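Translation initiation factor eIF2B subunit delta (Schizosaccharomyces pombe, PDB 5B04) forms part of the eIF2B complex, which catalyses the exchange of GDP for GTP on the gamma subunit of initiation factor eIF2. Local coordinates at residues Lys338-Gly343 against Ile373-Ser378. Residues are numbered along the deposited sequence; the frame is centred on the assembly and turned at random.
Sequences KIFLGG and IACCES
Leu341 joins Ile373 and Cys375 through both of its backbone polar groups. Leu341 N donates to Ile373 O at 2.8 Å. Leu341 O accepts from Cys375 N with an N-H...O angle of 168°. One step earlier, Ile373 N donates to Ile339 O at 2.9 Å. This is a parallel beta ladder between neighbouring strands in the middle of the Rossmann-like sheet of the eIF2B alpha/beta/delta family. The connection runs through short strands 345-346 and 352-355 of a second sheet and then helix 358-367, an elaborated beta-alpha-beta crossover. The ladder fades at its C-terminal end, where Gly343 N reaches Cys375 O at 3.5 Å in a weak, bent bond. There the strands give way to loop, and a bound phosphate, probably from the crystallisation liquor, lies near Gly342.

Phe340, Ile373 and Cys375 share one face of the sheet. Helix 231-262 packs on this side, with Ala261 against Phe340 and Ile257 against Cys375. Leu341 and Ala374 point to the other face, where Leu341 meets Thr358 and Ser362 of helix 358-367. Strand 269-274 flanks Phe340 on the side away from Ile373 and bonds to its backbone through Leu272.

Phe340 CG and Ile373 CG1 are both anti to their own carbonyl carbons (chi1 -77° and -56°), and the two side chains lie side by side, pointing the same way. Cys375 SG approaches the ring obliquely, 4.2 Å from Phe340 CD2. Ile373 CD1 sits over one ring face in a CH-pi contact, and its nearest ring atom is Phe340 CZ at 3.6 Å.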
ATOM      1  N   LYS G 338       9.460 -16.786  21.311  1.00 57.44           N
ATOM      2  CA  LYS G 338      10.558 -16.588  20.366  1.00 50.10           C
ATOM      3  C   LYS G 338      10.313 -17.302  19.039  1.00 54.70           C
ATOM      4  O   LYS G 338       9.736 -18.388  19.003  1.00 56.80           O
ATOM      5  CB  LYS G 338      11.881 -17.064  20.970  1.00 43.72           C
ATOM      6  CG  LYS G 338      12.522 -16.072  21.924  1.00 61.95           C
ATOM      7  CD  LYS G 338      13.853 -16.582  22.449  1.00 66.96           C
ATOM      8  CE  LYS G 338      14.468 -15.592  23.424  1.00 68.73           C
ATOM      9  NZ  LYS G 338      13.605 -15.382  24.619  1.00 64.55           N
ATOM     10  N   ILE G 339      10.762 -16.682  17.953  1.00 46.83           N
ATOM     11  CA  ILE G 339      10.626 -17.260  16.620  1.00 46.61           C
ATOM     12  C   ILE G 339      11.991 -17.453  15.969  1.00 54.91           C
ATOM     13  O   ILE G 339      12.778 -16.512  15.864  1.00 65.04           O
ATOM     14  CB  ILE G 339       9.755 -16.378  15.706  1.00 47.91           C
ATOM     15  CG1 ILE G 339       8.350 -16.229  16.291  1.00 39.66           C
ATOM     16  CG2 ILE G 339       9.686 -16.962  14.304  1.00 47.47           C
ATOM     17  CD1 ILE G 339       7.500 -15.207  15.572  1.00 55.89           C
ATOM     18  N   PHE G 340      12.268 -18.677  15.533  1.00 50.64           N
ATOM     19  CA  PHE G 340      13.539 -18.991  14.889  1.00 42.61           C
ATOM     20  C   PHE G 340      13.331 -19.382  13.433  1.00 52.08           C
ATOM     21  O   PHE G 340      12.522 -20.256  13.122  1.00 63.93           O
ATOM     22  CB  PHE G 340      14.258 -20.113  15.639  1.00 45.79           C
ATOM     23  CG  PHE G 340      14.934 -19.661  16.902  1.00 37.84           C
ATOM     24  CD1 PHE G 340      14.191 -19.219  17.983  1.00 49.73           C
ATOM     25  CD2 PHE G 340      16.315 -19.684  17.009  1.00 65.67           C
ATOM     26  CE1 PHE G 340      14.810 -18.805  19.146  1.00 65.29           C
ATOM     27  CE2 PHE G 340      16.940 -19.273  18.171  1.00 70.32           C
ATOM     28  CZ  PHE G 340      16.186 -18.832  19.241  1.00 57.56           C
ATOM     29  N   LEU G 341      14.070 -18.729  12.542  1.00 50.54           N
ATOM     30  CA  LEU G 341      13.911 -18.955  11.112  1.00 51.29           C
ATOM     31  C   LEU G 341      15.221 -19.342  10.436  1.00 55.41           C
ATOM     32  O   LEU G 341      16.268 -18.752  10.697  1.00 67.16           O
ATOM     33  CB  LEU G 341      13.340 -17.706  10.441  1.00 46.89           C
ATOM     34  CG  LEU G 341      12.039 -17.155  11.022  1.00 54.40           C
ATOM     35  CD1 LEU G 341      11.650 -15.864  10.323  1.00 43.62           C
ATOM     36  CD2 LEU G 341      10.926 -18.184  10.911  1.00 56.26           C
ATOM     37  N   GLY G 342      15.149 -20.347   9.569  1.00 62.10           N
ATOM     38  CA  GLY G 342      16.260 -20.690   8.705  1.00 53.74           C
ATOM     39  C   GLY G 342      16.060 -19.975   7.385  1.00 67.36           C
ATOM     40  O   GLY G 342      14.925 -19.731   6.977  1.00 86.93           O
ATOM     41  N   GLY G 343      17.153 -19.629   6.715  1.00 63.23           N
ATOM     42  CA  GLY G 343      17.058 -18.865   5.488  1.00 56.91           C
ATOM     43  C   GLY G 343      17.648 -19.554   4.276  1.00 67.56           C
ATOM     44  O   GLY G 343      18.713 -20.166   4.350  1.00 80.96           O
ATOM     45  N   ILE G 373      14.161 -14.225  14.776  1.00 46.48           N
ATOM     46  CA  ILE G 373      15.579 -14.556  14.713  1.00 49.37           C
ATOM     47  C   ILE G 373      15.925 -15.348  13.457  1.00 58.93           C
ATOM     48  O   ILE G 373      15.551 -16.514  13.322  1.00 66.01           O
ATOM     49  CB  ILE G 373      16.011 -15.356  15.954  1.00 49.00           C
ATOM     50  CG1 ILE G 373      15.659 -14.582  17.227  1.00 56.33           C
ATOM     51  CG2 ILE G 373      17.497 -15.667  15.899  1.00 46.19           C
ATOM     52  CD1 ILE G 373      15.956 -15.332  18.503  1.00 51.20           C
ATOM     53  N   ALA G 374      16.646 -14.709  12.542  1.00 51.99           N
ATOM     54  CA  ALA G 374      17.046 -15.346  11.294  1.00 50.62           C
ATOM     55  C   ALA G 374      18.403 -16.028  11.429  1.00 61.42           C
ATOM     56  O   ALA G 374      19.394 -15.394  11.790  1.00 76.58           O
ATOM     57  CB  ALA G 374      17.078 -14.327  10.166  1.00 54.36           C
ATOM     58  N   CYS G 375      18.438 -17.325  11.141  1.00 50.89           N
ATOM     59  CA  CYS G 375      19.675 -18.096  11.209  1.00 63.29           C
ATOM     60  C   CYS G 375      20.145 -18.487   9.814  1.00 70.22           C
ATOM     61  O   CYS G 375      19.576 -19.379   9.184  1.00 79.68           O
ATOM     62  CB  CYS G 375      19.482 -19.345  12.070  1.00 45.96           C
ATOM     63  SG  CYS G 375      18.967 -19.001  13.765  1.00 65.15           S
ATOM     64  N   CYS G 376      21.187 -17.819   9.335  1.00 59.96           N
ATOM     65  CA  CYS G 376      21.675 -18.049   7.982  1.00 78.78           C
ATOM     66  C   CYS G 376      23.197 -18.051   7.915  1.00 76.38           C
ATOM     67  O   CYS G 376      23.853 -17.175   8.476  1.00 58.35           O
ATOM     68  CB  CYS G 376      21.112 -16.989   7.033  1.00 58.59           C
ATOM     69  SG  CYS G 376      21.478 -17.265   5.286  1.00 77.81           S
ATOM     70  N   GLU G 377      23.751 -19.045   7.229  1.00 79.25           N
ATOM     71  CA  GLU G 377      25.187 -19.101   6.990  1.00 68.03           C
ATOM     72  C   GLU G 377      25.601 -17.960   6.065  1.00 71.03           C
ATOM     73  O   GLU G 377      24.813 -17.516   5.229  1.00 71.93           O
ATOM     74  CB  GLU G 377      25.583 -20.455   6.393  1.00 73.30           C
ATOM     75  CG  GLU G 377      25.477 -21.637   7.357  1.00 79.90           C
ATOM     76  CD  GLU G 377      24.058 -22.158   7.526  1.00 80.27           C
ATOM     77  OE1 GLU G 377      23.900 -23.283   8.046  1.00 78.12           O
ATOM     78  OE2 GLU G 377      23.103 -21.452   7.144  1.00 78.51           O
ATOM     79  N   SER G 378      26.833 -17.486   6.219  1.00 83.60           N
ATOM     80  CA  SER G 378      27.300 -16.301   5.502  1.00 81.58           C
ATOM     81  C   SER G 378      27.342 -16.489   3.989  1.00 76.39           C
ATOM     82  O   SER G 378      27.075 -15.553   3.237  1.00 70.80           O
ATOM     83  CB  SER G 378      28.688 -15.892   5.997  1.00 69.88           C
ATOM     84  OG  SER G 378      29.633 -16.923   5.768  1.00 81.23           O
TER